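Local coordinates for protein vinylacetyl-CoA Delta-isomerase (Nitrosopumilus maritimus SCM1, PDB 6VJR) that probably dehydrates 4-hydroxybutyryl-CoA and isomerises vinylacetyl-CoA, using bound FAD, a [4Fe-4S] cluster and an iron ion, at residues L110-F115 against S352-N357; D118-T123 against E274-S279; H126-E131 against D267-H272; W195-P200 against A212-I217. All coordinates share one frame; numbering follows the deposited sequence. Where two conformers were deposited one is given.

Contact 1: residues L110-F115 against S352-N357; sequences LHSTTF and SGVYLN
CG of Phe115 stands anti to the backbone N (chi1 -176°), as does CG of His111 one helical turn earlier, so both rings come up against Ser352, whose OG takes the crowded position between its own N and carbonyl carbon (chi1 68°). This is a helix-against-hairpin contact: helix 101-121 meets the loop between the antiparallel strands 348-349 and 355-356, tying the N-terminal part of the chain to the C-terminal part of an acyl-CoA dehydrogenase-like fold. At the edge of the imidazole, His111 ND1 and Ser352 OG share a hydrogen bond of 2.8 Å that is distinctly bent (141°). The same OG sits 3.3 Å from Ser112 CA, pressed against the helix backbone. The Phe115 ring takes the serine's alpha carbon: Ser352 CA lies over one face of the ring, 4.0 Å from its centroid, in a CH-pi contact. An alanine at Phe115 would remove that face and would probably loosen the packing of Ser352 on the helix, with loss of the edge-to-face contact with His126. Ser112 OG is hydrogen-bonded to Arg284. A water bridges the backbones, donating to Ser112 O at 3.0 Å and accepting from Ser352 N, while Val354 CG1 rests 3.7 Å from Ser112 CB.

Contact 2: residues D118-T123 against E274-S279; sequences DEKHGT and EYEFAS
A single carboxylate oxygen, Glu276 OE1, is gripped by two neighbouring side chains of a helix end. His121 NE2 donates to it at 2.7 Å along a nearly straight line (160°), with OE1 in the ring plane and its syn lone pair in use. Lys120, extended beyond CG, brings NZ to 2.8 Å from the same OE1 in a salt bridge, but meets it from above the carboxylate plane (39° out of it), so the two donors do not compete for one direction. Both would probably favour the ionised carboxylate. Glu276 reaches them tip to tip because its chain bends at chi2. The site joins the C-terminal end of helix 101-121, where Gly122 leaves helical angles with positive phi (76°), to the turn that leads into helix 278-292, and the bond from His121 to Glu276 is a His-carboxylate hydrogen bond. Over one face of the imidazole lies Glu274 CG, 3.7 Å from the ring centroid in a CH-pi contact; the carboxylate beyond it turns to Tyr125 and His272 N. Phe277 CE2 lies at the imidazole edge, 3.9 Å from His121 CD2, and at equal range from Lys120 CD. Thr123 OG1 donates to Asp118 OD1 at 2.7 Å.

Contact 3: residues H126-E131 against D267-H272; sequences HKRFLE and DKVFMH
Asp267 turns its CB away from helix 125-139 and offers its carbonyl instead: O lies 3.8 Å from Arg128 CB. One water donates to that Asp267 O at 2.6 Å and to Arg128 O at 2.8 Å, so it bridges the two backbones. The carboxylate of Asp267 is engaged within its own segment, where OD2 makes a 2.7 Å salt bridge with Lys268 NZ. Lys268 O sits over the centre of one face of the Phe270 ring. Next comes Val269, whose O receives Arg128 NH2 at 3.0 Å and 163°. The acceptor lies in the guanidinium plane, while the donor stands 31° out of the carbonyl plane, so the bond is straight at nitrogen yet misses the lone pairs at oxygen. Arg128 can reach this far because its chain is extended from CG to NE, running alongside the valine side chain.

At Phe270 the chain turns a corner, and Phe270 with Met271 faces Val214 of the adjoining strand 213-218 in a classic beta bulge. The Phe270 ring makes a T-shaped stack with Phe129, which presents its edge to the face opposite Lys268 O: the centroids are 5.3 Å apart and the planes at 83°. The nearest ring atoms are Phe129 CD1 and Phe270 CE2, at 3.8 Å. Phe270 CE1 meets the helix backbone, 3.7 Å from Phe129 CA.

Contact 4: residues W195-P200 against A212-I217; sequences WIILMP and AIVGAI
Trp195 leaves its strand with CG anti to the carbonyl carbon (chi1 -67°), and its CB starts 3.8 Å from Ile217 O. Further out, CD2 remains beside that carbonyl, and CE3 presses on the carbonyl carbon, 3.3 Å from Ile217 C. CZ3 then reaches 4.0 Å from Ala216 O, at the ring edge, and CH2 at the tip lies 3.6 Å from Lys268 CE. The indole lies along the backbone of the partner strand, and an alanine here would probably leave the Ile217 carbonyl less well packed and lose the edge-to-face contact with Phe132. The two strands, 176° apart in direction, are the middle pair of a mixed four-stranded sheet, with strand 143-146 beside one and strand 269-272 beside the other. Ile196 and Ile217 form a hydrogen-bonded antiparallel pair, with N to O distances of 2.8 Å both ways. Leu198 and Gly215 repeat the pattern less evenly: Leu198 N to Gly215 O is 2.8 Å, while Gly215 N to Leu198 O is 3.2 Å and more bent (150°). Ile197 and Ala216, the non-hydrogen-bonded pair between them, point to the other sheet face, where Ile197 packs on helix 101-121. Past the strand end, Pro200 CD touches Val214 CG2 at 3.6 Å.

Contacts 1 and 2 share helix 101-121, and contact 3 uses the next helix in the chain. His126 ND1 lies 2.9 Å from Thr114 OG1, probably a hydrogen bond between contacts 1 and 3, and Asp118 OD2 similarly meets His126 N at 2.8 Å between contacts 2 and 3. Contacts 3 and 4 meet in one sheet, through Phe270 N to Val214 O at 2.8 Å. Leu110 CD1 packs 3.7 Å from Ile197 CG2, seating the helix of contact 1 on the sheet of contact 4. Contact 4 comes nearest the cofactor: the Met199 side chain is about 6 Å from FAD and about 11 Å from the iron ion, whereas Ser112 of contact 1 is about 12 Å from the FAD-binding Met147, side chain to side chain.

Contact 1: residues L110-F115 against S352-N357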
loop_
_atom_site.group_PDB
_atom_site.type_symbol
_atom_site.label_atom_id
_atom_site.label_comp_id
_atom_site.label_asym_id
_atom_site.label_seq_id
_atom_site.Cartn_x
_atom_site.Cartn_y
_atom_site.Cartn_z
ATOM N N LEU A 110 19.987 24.803 18.420
ATOM C CA LEU A 110 20.863 25.295 19.484
ATOM C C LEU A 110 20.473 26.677 19.963
ATOM O O LEU A 110 20.655 26.969 21.138
ATOM C CB LEU A 110 22.303 25.277 19.038
ATOM C CG LEU A 110 22.953 23.909 19.044
ATOM C CD1 LEU A 110 24.225 23.946 18.222
ATOM C CD2 LEU A 110 23.214 23.418 20.473
ATOM N N HIS A 111 19.920 27.507 19.079
ATOM C CA HIS A 111 19.600 28.864 19.483
ATOM C C HIS A 111 18.595 28.845 20.640
ATOM O O HIS A 111 18.807 29.480 21.678
ATOM C CB HIS A 111 19.063 29.640 18.284
ATOM C CG HIS A 111 18.864 31.083 18.528
ATOM N ND1 HIS A 111 17.757 31.555 19.194
ATOM C CD2 HIS A 111 19.619 32.168 18.214
ATOM C CE1 HIS A 111 17.834 32.900 19.238
ATOM N NE2 HIS A 111 18.954 33.294 18.657
ATOM N N SER A 112 17.527 28.050 20.504
ATOM C CA SER A 112 16.517 27.965 21.553
ATOM C C SER A 112 16.998 27.139 22.749
ATOM O O SER A 112 16.699 27.476 23.884
ATOM C CB SER A 112 15.197 27.445 21.035
ATOM O OG SER A 112 15.275 26.096 20.607
ATOM N N THR A 113 17.725 26.048 22.505
ATOM C CA THR A 113 18.110 25.145 23.578
ATOM C C THR A 113 19.110 25.841 24.512
ATOM O O THR A 113 18.976 25.772 25.731
ATOM C CB THR A 113 18.673 23.848 23.018
ATOM O OG1 THR A 113 17.710 23.234 22.164
ATOM C CG2 THR A 113 19.001 22.910 24.165
ATOM N N THR A 114 20.140 26.507 23.969
ATOM C CA THR A 114 21.146 27.182 24.803
ATOM C C THR A 114 20.489 28.225 25.708
ATOM O O THR A 114 20.895 28.395 26.860
ATOM C CB THR A 114 22.248 27.815 23.962
ATOM O OG1 THR A 114 21.670 28.668 22.980
ATOM C CG2 THR A 114 23.177 26.776 23.362
ATOM N N PHE A 115 19.511 28.958 25.166
ATOM C CA PHE A 115 18.774 29.950 25.924
ATOM C C PHE A 115 18.142 29.326 27.167
ATOM O O PHE A 115 18.215 29.891 28.270
ATOM C CB PHE A 115 17.742 30.616 25.009
ATOM C CG PHE A 115 16.983 31.744 25.687
ATOM C CD1 PHE A 115 15.903 31.475 26.511
ATOM C CD2 PHE A 115 17.314 33.069 25.453
ATOM C CE1 PHE A 115 15.170 32.492 27.063
ATOM C CE2 PHE A 115 16.592 34.089 26.040
ATOM C CZ PHE A 115 15.525 33.798 26.845
ATOM N N SER A 352 13.769 32.057 22.979
ATOM C CA SER A 352 14.943 32.780 22.483
ATOM C C SER A 352 14.657 33.734 21.317
ATOM O O SER A 352 15.527 34.529 20.956
ATOM C CB SER A 352 15.997 31.791 22.055
ATOM O OG SER A 352 15.591 31.073 20.903
ATOM N N GLY A 353 13.488 33.581 20.671
ATOM C CA GLY A 353 13.105 34.379 19.522
ATOM C C GLY A 353 13.063 33.598 18.214
ATOM O O GLY A 353 12.418 34.049 17.260
ATOM N N VAL A 354 13.788 32.472 18.151
ATOM C CA VAL A 354 13.762 31.630 16.964
ATOM C C VAL A 354 12.378 30.985 16.828
ATOM O O VAL A 354 11.732 30.679 17.815
ATOM C CB VAL A 354 14.881 30.560 16.963
ATOM C CG1 VAL A 354 14.702 29.532 18.070
ATOM C CG2 VAL A 354 15.034 29.860 15.631
ATOM N N TYR A 355 11.938 30.765 15.591
ATOM C CA TYR A 355 10.731 30.007 15.279
ATOM C C TYR A 355 11.080 28.525 15.102
ATOM O O TYR A 355 12.098 28.180 14.481
ATOM C CB TYR A 355 10.012 30.557 14.043
ATOM C CG TYR A 355 9.087 31.708 14.385
ATOM C CD1 TYR A 355 9.576 32.887 14.938
ATOM C CD2 TYR A 355 7.712 31.599 14.206
ATOM C CE1 TYR A 355 8.713 33.899 15.323
ATOM C CE2 TYR A 355 6.847 32.600 14.586
ATOM C CZ TYR A 355 7.353 33.755 15.148
ATOM O OH TYR A 355 6.534 34.775 15.526
ATOM N N LEU A 356 10.241 27.672 15.684
ATOM C CA LEU A 356 10.303 26.216 15.529
ATOM C C LEU A 356 9.080 25.748 14.756
ATOM O O LEU A 356 7.949 26.110 15.068
ATOM C CB LEU A 356 10.354 25.616 16.938
ATOM C CG LEU A 356 10.417 24.087 17.017
ATOM C CD1 LEU A 356 11.758 23.590 16.498
ATOM C CD2 LEU A 356 10.196 23.602 18.405
ATOM N N ASN A 357 9.292 24.909 13.745
ATOM C CA ASN A 357 8.210 24.342 12.977
ATOM C C ASN A 357 7.405 23.354 13.830
ATOM O O ASN A 357 7.809 22.922 14.906
ATOM C CB ASN A 357 8.768 23.637 11.742
ATOM C CG ASN A 357 9.748 22.570 12.144
ATOM O OD1 ASN A 357 10.819 22.836 12.694
ATOM N ND2 ASN A 357 9.381 21.335 11.886
HETATM O O HOH W 1 14.239 29.115 23.812
#

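Contact 2: residues D118-T123 against E274-S279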
loop_
_atom_site.group_PDB
_atom_site.type_symbol
_atom_site.label_atom_id
_atom_site.label_comp_id
_atom_site.label_asym_id
_atom_site.label_seq_id
_atom_site.Cartn_x
_atom_site.Cartn_y
_atom_site.Cartn_z
ATOM N N ASP A 118 20.625 28.189 29.936
ATOM C CA ASP A 118 21.088 29.354 30.680
ATOM C C ASP A 118 20.024 29.847 31.659
ATOM O O ASP A 118 20.356 30.246 32.786
ATOM C CB ASP A 118 21.501 30.484 29.755
ATOM C CG ASP A 118 22.751 30.231 28.920
ATOM O OD1 ASP A 118 23.449 29.188 29.158
ATOM O OD2 ASP A 118 23.035 31.079 28.038
ATOM N N GLU A 119 18.766 29.834 31.212
ATOM C CA GLU A 119 17.628 30.229 32.038
ATOM C C GLU A 119 17.620 29.419 33.335
ATOM O O GLU A 119 17.388 29.971 34.396
ATOM C CB GLU A 119 16.358 30.128 31.191
ATOM C CG GLU A 119 15.073 30.637 31.826
ATOM C CD GLU A 119 13.927 30.479 30.829
ATOM O OE1 GLU A 119 13.796 29.403 30.172
ATOM O OE2 GLU A 119 13.183 31.458 30.673
ATOM N N LYS A 120 17.907 28.113 33.258
ATOM C CA LYS A 120 17.897 27.271 34.442
ATOM C C LYS A 120 19.209 27.374 35.233
ATOM O O LYS A 120 19.182 27.423 36.463
ATOM C CB LYS A 120 17.631 25.820 34.034
ATOM C CG LYS A 120 17.633 24.878 35.216
ATOM C CD LYS A 120 17.342 23.436 34.864
ATOM C CE LYS A 120 17.459 22.573 36.094
ATOM N NZ LYS A 120 17.277 21.166 35.704
ATOM N N HIS A 121 20.354 27.382 34.532
ATOM C CA HIS A 121 21.642 27.128 35.159
ATOM C C HIS A 121 22.443 28.417 35.410
ATOM O O HIS A 121 23.420 28.421 36.150
ATOM C CB HIS A 121 22.430 26.110 34.344
ATOM C CG HIS A 121 21.920 24.722 34.458
ATOM N ND1 HIS A 121 22.283 23.899 35.502
ATOM C CD2 HIS A 121 21.065 24.029 33.708
ATOM C CE1 HIS A 121 21.659 22.728 35.361
ATOM N NE2 HIS A 121 20.917 22.788 34.282
ATOM N N GLY A 122 22.059 29.523 34.779
ATOM C CA GLY A 122 22.813 30.744 34.974
ATOM C C GLY A 122 24.138 30.733 34.202
ATOM O O GLY A 122 25.016 31.524 34.506
ATOM N N THR A 123 24.223 29.887 33.164
ATOM C CA THR A 123 25.383 29.750 32.290
ATOM C C THR A 123 25.292 30.768 31.150
ATOM O O THR A 123 24.368 31.569 31.102
ATOM C CB THR A 123 25.430 28.295 31.813
ATOM O OG1 THR A 123 24.098 27.925 31.470
ATOM C CG2 THR A 123 25.835 27.346 32.934
ATOM N N GLU A 274 24.906 19.496 31.425
ATOM C CA GLU A 274 23.486 19.672 31.701
ATOM C C GLU A 274 22.689 18.624 30.916
ATOM O O GLU A 274 22.007 18.906 29.928
ATOM C CB GLU A 274 23.080 21.096 31.350
ATOM C CG GLU A 274 23.867 22.167 32.103
ATOM C CD GLU A 274 25.172 22.613 31.474
ATOM O OE1 GLU A 274 25.504 22.180 30.337
ATOM O OE2 GLU A 274 25.870 23.430 32.159
ATOM N N TYR A 275 22.822 17.389 31.382
ATOM C CA TYR A 275 22.338 16.211 30.695
ATOM C C TYR A 275 20.839 16.248 30.433
ATOM O O TYR A 275 20.386 15.628 29.478
ATOM C CB TYR A 275 22.691 14.976 31.531
ATOM C CG TYR A 275 22.085 14.954 32.912
ATOM C CD1 TYR A 275 20.841 14.377 33.128
ATOM C CD2 TYR A 275 22.756 15.498 33.990
ATOM C CE1 TYR A 275 20.268 14.362 34.380
ATOM C CE2 TYR A 275 22.201 15.477 35.252
ATOM C CZ TYR A 275 20.954 14.921 35.438
ATOM O OH TYR A 275 20.475 14.946 36.707
ATOM N N GLU A 276 20.091 16.919 31.312
ATOM C CA GLU A 276 18.648 16.980 31.188
ATOM C C GLU A 276 18.200 17.748 29.949
ATOM O O GLU A 276 17.019 17.662 29.607
ATOM C CB GLU A 276 18.000 17.532 32.457
ATOM C CG GLU A 276 18.186 19.024 32.675
ATOM C CD GLU A 276 19.466 19.539 33.328
ATOM O OE1 GLU A 276 19.332 20.648 33.913
ATOM O OE2 GLU A 276 20.562 18.892 33.257
ATOM N N PHE A 277 19.111 18.489 29.280
ATOM C CA PHE A 277 18.743 19.236 28.085
ATOM C C PHE A 277 19.119 18.502 26.809
ATOM O O PHE A 277 18.807 18.994 25.726
ATOM C CB PHE A 277 19.346 20.647 28.072
ATOM C CG PHE A 277 18.651 21.570 29.051
ATOM C CD1 PHE A 277 17.554 22.309 28.639
ATOM C CD2 PHE A 277 19.095 21.702 30.368
ATOM C CE1 PHE A 277 16.931 23.180 29.522
ATOM C CE2 PHE A 277 18.459 22.563 31.250
ATOM C CZ PHE A 277 17.377 23.283 30.830
ATOM N N ALA A 278 19.752 17.341 26.920
ATOM C CA ALA A 278 20.077 16.589 25.716
ATOM C C ALA A 278 18.823 16.228 24.916
ATOM O O ALA A 278 18.810 16.373 23.689
ATOM C CB ALA A 278 20.891 15.354 26.012
ATOM N N SER A 279 17.767 15.778 25.601
ATOM C CA SER A 279 16.546 15.372 24.917
ATOM C C SER A 279 15.909 16.581 24.226
ATOM O O SER A 279 15.428 16.464 23.109
ATOM C CB SER A 279 15.591 14.682 25.861
ATOM O OG SER A 279 15.235 15.565 26.912
#

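Contact 3: residues H126-E131 against D267-H272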
loop_
_atom_site.group_PDB
_atom_site.type_symbol
_atom_site.label_atom_id
_atom_site.label_comp_id
_atom_site.label_asym_id
_atom_site.label_seq_id
_atom_site.Cartn_x
_atom_site.Cartn_y
_atom_site.Cartn_z
ATOM N N HIS A 126 24.241 30.553 25.571
ATOM C CA HIS A 126 23.538 31.294 24.532
ATOM C C HIS A 126 24.414 32.443 24.025
ATOM O O HIS A 126 24.472 32.661 22.815
ATOM C CB HIS A 126 22.166 31.756 25.036
ATOM C CG HIS A 126 21.295 32.277 23.982
ATOM N ND1 HIS A 126 20.816 31.452 22.990
ATOM C CD2 HIS A 126 20.807 33.504 23.730
ATOM C CE1 HIS A 126 20.069 32.174 22.136
ATOM N NE2 HIS A 126 20.051 33.435 22.580
ATOM N N LYS A 127 25.068 33.192 24.932
ATOM C CA LYS A 127 25.980 34.278 24.555
ATOM C C LYS A 127 27.134 33.756 23.707
ATOM O O LYS A 127 27.426 34.300 22.631
ATOM C CB LYS A 127 26.515 35.017 25.796
ATOM C CG LYS A 127 25.476 35.795 26.574
ATOM C CD LYS A 127 25.954 36.511 27.839
ATOM C CE LYS A 127 24.900 36.619 28.932
ATOM N NZ LYS A 127 24.603 35.326 29.580
ATOM N N ARG A 128 27.727 32.632 24.154
ATOM C CA ARG A 128 28.763 31.966 23.382
ATOM C C ARG A 128 28.231 31.601 21.999
ATOM O O ARG A 128 28.895 31.850 20.978
ATOM C CB ARG A 128 29.232 30.720 24.123
ATOM C CG ARG A 128 30.006 30.996 25.393
ATOM C CD ARG A 128 30.244 29.641 26.017
ATOM N NE ARG A 128 30.954 29.760 27.286
ATOM C CZ ARG A 128 31.229 28.752 28.100
ATOM N NH1 ARG A 128 31.828 28.940 29.277
ATOM N NH2 ARG A 128 30.920 27.558 27.748
ATOM N N PHE A 129 27.045 30.963 21.965
ATOM C CA PHE A 129 26.483 30.543 20.708
ATOM C C PHE A 129 26.225 31.717 19.756
ATOM O O PHE A 129 26.540 31.626 18.571
ATOM C CB PHE A 129 25.259 29.662 20.974
ATOM C CG PHE A 129 24.679 29.179 19.660
ATOM C CD1 PHE A 129 25.355 28.265 18.864
ATOM C CD2 PHE A 129 23.478 29.678 19.190
ATOM C CE1 PHE A 129 24.823 27.884 17.650
ATOM C CE2 PHE A 129 22.930 29.238 17.997
ATOM C CZ PHE A 129 23.615 28.371 17.225
ATOM N N LEU A 130 25.677 32.818 20.245
ATOM C CA LEU A 130 25.444 33.964 19.379
ATOM C C LEU A 130 26.746 34.522 18.793
ATOM O O LEU A 130 26.770 34.963 17.625
ATOM C CB LEU A 130 24.667 35.056 20.119
ATOM C CG LEU A 130 23.216 34.722 20.460
ATOM C CD1 LEU A 130 22.598 35.843 21.246
ATOM C CD2 LEU A 130 22.416 34.424 19.177
ATOM N N GLU A 131 27.827 34.549 19.591
ATOM C CA GLU A 131 29.101 35.004 19.050
ATOM C C GLU A 131 29.560 34.063 17.937
ATOM O O GLU A 131 30.144 34.510 16.952
ATOM C CB GLU A 131 30.177 35.161 20.123
ATOM C CG GLU A 131 29.840 36.232 21.143
ATOM C CD GLU A 131 29.995 37.641 20.617
ATOM O OE1 GLU A 131 29.530 38.499 21.368
ATOM O OE2 GLU A 131 30.580 37.915 19.538
ATOM N N ASP A 267 34.829 29.089 24.666
ATOM C CA ASP A 267 33.960 29.942 23.871
ATOM C C ASP A 267 33.211 29.160 22.793
ATOM O O ASP A 267 32.290 29.691 22.187
ATOM C CB ASP A 267 34.718 31.056 23.174
ATOM C CG ASP A 267 35.921 30.601 22.365
ATOM O OD1 ASP A 267 37.002 30.436 22.948
ATOM O OD2 ASP A 267 35.774 30.404 21.168
ATOM N N LYS A 268 33.618 27.921 22.533
ATOM C CA LYS A 268 32.971 27.097 21.525
ATOM C C LYS A 268 32.199 25.951 22.175
ATOM O O LYS A 268 31.767 25.034 21.474
ATOM C CB LYS A 268 34.006 26.585 20.514
ATOM C CG LYS A 268 34.760 27.619 19.707
ATOM C CD LYS A 268 33.921 28.339 18.681
ATOM C CE LYS A 268 34.671 29.278 17.805
ATOM N NZ LYS A 268 35.089 30.434 18.571
ATOM N N VAL A 269 32.058 25.979 23.513
ATOM C CA VAL A 269 31.305 24.952 24.238
ATOM C C VAL A 269 29.896 25.485 24.546
ATOM O O VAL A 269 29.745 26.514 25.203
ATOM C CB VAL A 269 32.035 24.542 25.530
ATOM C CG1 VAL A 269 31.194 23.699 26.470
ATOM C CG2 VAL A 269 33.356 23.856 25.237
ATOM N N PHE A 270 28.872 24.776 24.055
ATOM C CA PHE A 270 27.495 25.226 24.149
ATOM C C PHE A 270 26.643 24.371 25.099
ATOM O O PHE A 270 25.447 24.629 25.255
ATOM C CB PHE A 270 26.877 25.334 22.756
ATOM C CG PHE A 270 27.693 26.073 21.706
ATOM C CD1 PHE A 270 28.330 27.269 22.023
ATOM C CD2 PHE A 270 27.827 25.575 20.418
ATOM C CE1 PHE A 270 29.089 27.935 21.081
ATOM C CE2 PHE A 270 28.571 26.266 19.479
ATOM C CZ PHE A 270 29.192 27.443 19.811
ATOM N N MET A 271 27.233 23.342 25.703
ATOM C CA MET A 271 26.612 22.516 26.728
ATOM C C MET A 271 27.762 21.772 27.396
ATOM O O MET A 271 28.618 21.217 26.706
ATOM C CB MET A 271 25.635 21.485 26.138
ATOM C CG MET A 271 25.053 20.447 27.159
ATOM S SD MET A 271 24.195 19.071 26.398
ATOM C CE MET A 271 22.693 19.944 25.934
ATOM N N HIS A 272 27.726 21.709 28.718
ATOM C CA HIS A 272 28.801 21.096 29.480
ATOM C C HIS A 272 28.224 20.475 30.756
ATOM O O HIS A 272 28.280 21.091 31.811
ATOM C CB HIS A 272 29.885 22.135 29.788
ATOM C CG HIS A 272 31.000 21.624 30.647
ATOM N ND1 HIS A 272 31.603 20.403 30.484
ATOM C CD2 HIS A 272 31.580 22.154 31.729
ATOM C CE1 HIS A 272 32.548 20.235 31.399
ATOM N NE2 HIS A 272 32.535 21.265 32.177
HETATM O O HOH W 2 31.649 32.045 21.176
#

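Contact 4: residues W195-P200 against A212-I217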
loop_
_atom_site.group_PDB
_atom_site.type_symbol
_atom_site.label_atom_id
_atom_site.label_comp_id
_atom_site.label_asym_id
_atom_site.label_seq_id
_atom_site.Cartn_x
_atom_site.Cartn_y
_atom_site.Cartn_z
ATOM N N TRP A 195 33.367 24.339 9.893
ATOM C CA TRP A 195 33.160 24.019 11.293
ATOM C C TRP A 195 32.185 22.857 11.393
ATOM O O TRP A 195 31.310 22.738 10.542
ATOM C CB TRP A 195 32.587 25.195 12.074
ATOM C CG TRP A 195 33.546 26.343 12.187
ATOM C CD1 TRP A 195 33.809 27.323 11.284
ATOM C CD2 TRP A 195 34.405 26.584 13.307
ATOM N NE1 TRP A 195 34.769 28.174 11.772
ATOM C CE2 TRP A 195 35.152 27.740 13.012
ATOM C CE3 TRP A 195 34.573 25.960 14.545
ATOM C CZ2 TRP A 195 36.086 28.252 13.898
ATOM C CZ3 TRP A 195 35.510 26.457 15.412
ATOM C CH2 TRP A 195 36.244 27.595 15.093
ATOM N N ILE A 196 32.311 22.089 12.469
ATOM C CA ILE A 196 31.427 20.971 12.779
ATOM C C ILE A 196 30.964 21.136 14.227
ATOM O O ILE A 196 31.795 21.404 15.119
ATOM C CB ILE A 196 32.181 19.660 12.579
ATOM C CG1 ILE A 196 32.565 19.495 11.085
ATOM C CG2 ILE A 196 31.334 18.502 13.072
ATOM C CD1 ILE A 196 33.660 18.502 10.817
ATOM N N ILE A 197 29.636 21.075 14.442
ATOM C CA ILE A 197 29.071 21.155 15.779
ATOM C C ILE A 197 28.737 19.748 16.272
ATOM O O ILE A 197 27.878 19.068 15.715
ATOM C CB ILE A 197 27.822 22.054 15.817
ATOM C CG1 ILE A 197 28.098 23.469 15.270
ATOM C CG2 ILE A 197 27.338 22.142 17.258
ATOM C CD1 ILE A 197 26.892 24.355 15.170
ATOM N N LEU A 198 29.424 19.332 17.335
ATOM C CA LEU A 198 29.182 18.051 17.973
ATOM C C LEU A 198 27.987 18.207 18.914
ATOM O O LEU A 198 27.950 19.160 19.690
ATOM C CB LEU A 198 30.410 17.648 18.796
ATOM C CG LEU A 198 31.735 17.574 18.040
ATOM C CD1 LEU A 198 32.861 17.308 18.996
ATOM C CD2 LEU A 198 31.666 16.547 16.914
ATOM N N MET A 199 27.092 17.207 18.923
ATOM C CA MET A 199 25.888 17.265 19.748
ATOM C C MET A 199 25.527 15.863 20.210
ATOM O O MET A 199 25.708 14.929 19.455
ATOM C CB MET A 199 24.676 17.798 18.960
ATOM C CG MET A 199 24.811 19.207 18.398
ATOM S SD MET A 199 23.476 19.682 17.267
ATOM C CE MET A 199 24.010 18.784 15.795
ATOM N N PRO A 200 24.995 15.699 21.430
ATOM C CA PRO A 200 24.545 14.388 21.900
ATOM C C PRO A 200 23.373 13.892 21.064
ATOM O O PRO A 200 22.596 14.683 20.528
ATOM C CB PRO A 200 24.202 14.602 23.358
ATOM C CG PRO A 200 24.003 16.096 23.451
ATOM C CD PRO A 200 24.771 16.777 22.396
ATOM N N ALA A 212 27.219 14.789 28.001
ATOM C CA ALA A 212 26.427 15.981 27.771
ATOM C C ALA A 212 27.338 17.126 27.313
ATOM O O ALA A 212 27.688 18.038 28.070
ATOM C CB ALA A 212 25.633 16.351 29.001
ATOM N N ILE A 213 27.814 17.019 26.068
ATOM C CA ILE A 213 28.754 17.976 25.488
ATOM C C ILE A 213 28.243 18.399 24.114
ATOM O O ILE A 213 27.956 17.573 23.244
ATOM C CB ILE A 213 30.183 17.402 25.425
ATOM C CG1 ILE A 213 31.181 18.370 24.779
ATOM C CG2 ILE A 213 30.224 16.028 24.764
ATOM C CD1 ILE A 213 31.390 19.658 25.554
ATOM N N VAL A 214 28.150 19.723 23.939
ATOM C CA VAL A 214 28.000 20.347 22.641
ATOM C C VAL A 214 29.174 21.279 22.431
ATOM O O VAL A 214 29.439 22.126 23.285
ATOM C CB VAL A 214 26.695 21.157 22.499
ATOM C CG1 VAL A 214 26.640 21.883 21.142
ATOM C CG2 VAL A 214 25.476 20.250 22.704
ATOM N N GLY A 215 29.818 21.169 21.279
ATOM C CA GLY A 215 30.915 22.080 20.973
ATOM C C GLY A 215 31.201 22.152 19.490
ATOM O O GLY A 215 31.004 21.175 18.776
ATOM N N ALA A 216 31.675 23.325 19.054
ATOM C CA ALA A 216 32.034 23.553 17.665
ATOM C C ALA A 216 33.542 23.389 17.519
ATOM O O ALA A 216 34.328 23.977 18.270
ATOM C CB ALA A 216 31.617 24.913 17.290
ATOM N N ILE A 217 33.930 22.650 16.491
ATOM C CA ILE A 217 35.328 22.441 16.186
ATOM C C ILE A 217 35.570 22.836 14.734
ATOM O O ILE A 217 34.723 22.596 13.862
ATOM C CB ILE A 217 35.777 21.002 16.454
ATOM C CG1 ILE A 217 35.079 19.987 15.600
ATOM C CG2 ILE A 217 35.621 20.651 17.921
ATOM C CD1 ILE A 217 35.660 18.596 15.696
#